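Local coordinates for protein tryptophanyl-tRNA synthetase (Aeropyrum pernix, PDB 3A04) that attaches L-tryptophan to its cognate tRNA in an ATP-driven reaction that releases AMP and diphosphate, as a class I aminoacyl-tRNA synthetase, at residues 278-283 with 340-345. Sequence-based numbering, arbitrary orientation.
With CD (cadmium ion), chain C.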
loop_
_atom_site.group_PDB
_atom_site.type_symbol
_atom_site.label_atom_id
_atom_site.label_comp_id
_atom_site.label_asym_id
_atom_site.label_seq_id
_atom_site.Cartn_x
_atom_site.Cartn_y
_atom_site.Cartn_z
ATOM N N LYS A 278 22.217 36.280 -2.387
ATOM C CA LYS A 278 21.973 35.381 -1.262
ATOM C C LYS A 278 23.260 35.082 -0.539
ATOM O O LYS A 278 23.294 35.040 0.712
ATOM C CB LYS A 278 21.367 34.050 -1.765
ATOM C CG LYS A 278 20.009 34.203 -2.347
ATOM C CD LYS A 278 19.432 32.764 -2.672
ATOM C CE LYS A 278 17.949 32.849 -3.045
ATOM N NZ LYS A 278 17.577 31.496 -3.648
ATOM N N LEU A 279 24.324 34.795 -1.291
ATOM C CA LEU A 279 25.596 34.538 -0.602
ATOM C C LEU A 279 26.057 35.766 0.212
ATOM O O LEU A 279 26.592 35.653 1.347
ATOM C CB LEU A 279 26.706 34.174 -1.625
ATOM C CG LEU A 279 28.046 33.650 -1.057
ATOM C CD1 LEU A 279 27.826 32.399 -0.210
ATOM C CD2 LEU A 279 28.931 33.150 -2.202
ATOM N N PHE A 280 25.907 36.956 -0.381
ATOM C CA PHE A 280 26.400 38.144 0.329
ATOM C C PHE A 280 25.579 38.540 1.567
ATOM O O PHE A 280 26.074 39.201 2.487
ATOM C CB PHE A 280 26.606 39.345 -0.627
ATOM C CG PHE A 280 28.015 39.386 -1.186
ATOM C CD1 PHE A 280 28.376 38.542 -2.220
ATOM C CD2 PHE A 280 28.971 40.230 -0.654
ATOM C CE1 PHE A 280 29.707 38.532 -2.770
ATOM C CE2 PHE A 280 30.312 40.247 -1.186
ATOM C CZ PHE A 280 30.652 39.397 -2.258
ATOM N N ARG A 281 24.364 38.048 1.613
ATOM C CA ARG A 281 23.536 38.203 2.778
ATOM C C ARG A 281 23.696 37.152 3.827
ATOM O O ARG A 281 23.040 37.245 4.859
ATOM C CB ARG A 281 22.062 38.253 2.332
ATOM C CG ARG A 281 21.817 39.615 1.744
ATOM C CD ARG A 281 20.554 39.645 0.940
ATOM N NE ARG A 281 20.593 40.852 0.125
ATOM C CZ ARG A 281 19.861 41.019 -0.976
ATOM N NH1 ARG A 281 19.033 40.046 -1.374
ATOM N NH2 ARG A 281 19.968 42.146 -1.674
ATOM N N ALA A 282 24.517 36.120 3.570
ATOM C CA ALA A 282 24.684 35.009 4.551
ATOM C C ALA A 282 25.205 35.478 5.922
ATOM O O ALA A 282 26.089 36.352 6.001
ATOM C CB ALA A 282 25.658 33.919 4.022
ATOM N N LEU A 283 24.723 34.836 6.986
ATOM C CA LEU A 283 25.342 35.004 8.309
ATOM C C LEU A 283 26.778 34.451 8.403
ATOM O O LEU A 283 27.100 33.334 7.912
ATOM C CB LEU A 283 24.445 34.384 9.399
ATOM C CG LEU A 283 22.995 34.907 9.368
ATOM C CD1 LEU A 283 22.134 34.449 10.566
ATOM C CD2 LEU A 283 22.926 36.420 9.229
ATOM N N ILE A 340 35.468 35.793 -2.446
ATOM C CA ILE A 340 36.237 34.586 -2.790
ATOM C C ILE A 340 35.290 33.336 -2.983
ATOM O O ILE A 340 35.374 32.566 -3.964
ATOM C CB ILE A 340 37.304 34.297 -1.686
ATOM C CG1 ILE A 340 38.559 35.232 -1.792
ATOM C CG2 ILE A 340 37.923 32.841 -1.793
ATOM C CD1 ILE A 340 39.444 35.165 -0.362
ATOM N N ALA A 341 34.392 33.166 -2.043
ATOM C CA ALA A 341 33.416 32.045 -2.112
ATOM C C ALA A 341 32.523 32.297 -3.321
ATOM O O ALA A 341 32.251 31.360 -4.066
ATOM C CB ALA A 341 32.620 32.044 -0.865
ATOM N N TRP A 342 32.155 33.577 -3.574
ATOM C CA TRP A 342 31.279 33.866 -4.715
ATOM C C TRP A 342 31.907 33.459 -6.009
ATOM O O TRP A 342 31.233 32.841 -6.869
ATOM C CB TRP A 342 30.747 35.341 -4.756
ATOM C CG TRP A 342 30.232 35.587 -6.121
ATOM C CD1 TRP A 342 30.845 36.356 -7.104
ATOM C CD2 TRP A 342 29.111 34.934 -6.760
ATOM N NE1 TRP A 342 30.130 36.261 -8.285
ATOM C CE2 TRP A 342 29.066 35.404 -8.106
ATOM C CE3 TRP A 342 28.112 34.031 -6.315
ATOM C CZ2 TRP A 342 28.070 34.994 -9.026
ATOM C CZ3 TRP A 342 27.101 33.628 -7.230
ATOM C CH2 TRP A 342 27.089 34.121 -8.578
ATOM N N GLU A 343 33.222 33.744 -6.199
ATOM C CA GLU A 343 33.840 33.360 -7.461
ATOM C C GLU A 343 33.875 31.872 -7.702
ATOM O O GLU A 343 33.787 31.378 -8.866
ATOM C CB GLU A 343 35.286 33.962 -7.609
ATOM C CG GLU A 343 35.249 35.511 -7.662
ATOM C CD GLU A 343 34.624 36.114 -8.945
ATOM O OE1 GLU A 343 33.836 35.522 -9.632
ATOM O OE2 GLU A 343 34.889 37.241 -9.302
ATOM N N LYS A 344 34.004 31.118 -6.609
ATOM C CA LYS A 344 33.947 29.666 -6.767
ATOM C C LYS A 344 32.497 29.256 -7.185
ATOM O O LYS A 344 32.281 28.397 -8.069
ATOM C CB LYS A 344 34.232 29.030 -5.402
ATOM C CG LYS A 344 35.573 29.310 -4.762
ATOM C CD LYS A 344 36.607 28.505 -5.471
ATOM C CE LYS A 344 37.973 28.651 -4.764
ATOM N NZ LYS A 344 39.045 28.270 -5.735
ATOM N N LEU A 345 31.529 29.846 -6.526
ATOM C CA LEU A 345 30.098 29.516 -6.783
ATOM C C LEU A 345 29.634 29.944 -8.218
ATOM O O LEU A 345 28.941 29.270 -8.901
ATOM C CB LEU A 345 29.224 30.223 -5.739
ATOM C CG LEU A 345 27.687 30.028 -5.832
ATOM C CD1 LEU A 345 27.339 28.469 -5.813
ATOM C CD2 LEU A 345 26.981 30.785 -4.650
HETATM CD CD CD C . 32.822 37.047 -10.903
#
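Leu279 sets CG anti to its backbone N (chi1 -170°), directed at helix 334-364, where Trp342 has the same arrangement (chi1 164°), which starts the indole off from CB, the atom that Leu279 and Phe280 touch. In Leu279, chi2 of 58° places CD1; the other methyl, CD2, does the touching and presses against the backbone of helix 334-364. Leu279 CD2 lies 3.5 Å from Trp342 CA, and the same methyl is 3.8 Å from Trp342 CB, at the edge of the indole and near its plane. Leu279 CD2 also reaches Ala341 CB at 4.1 Å and, one helical turn on from Ala341, meets Leu345 CD2 at 3.9 Å. A single methyl thus touches Ala341, Trp342 and Leu345, on one side of the long helix. Phe280 adds a second, smaller touch: its ring atom CE1 comes to 3.9 Å from Trp342 CB, which sits at the edge of the phenyl ring, and the two aromatic side chains cross at about a right angle. Arg276, one turn before Phe280 on helix 272-280, makes cation-pi contacts with both rings, while Lys338 donates hydrogen bonds to the carbonyl oxygens of Phe280 and Ala282, tying the end of the short helix to the long one. The CB of Glu343 points away from segment 278-283; its chain bends at chi2, and both carboxylate oxygens bind a cadmium ion, OE1 at 2.2 Å and OE2 at 2.6 Å, with Glu346 as the other protein ligand. The side chains meet through carbon alone, so the direct contact is van der Waals packing without directional bonds, and Lys338 and Arg276 supply the polar ties beside it.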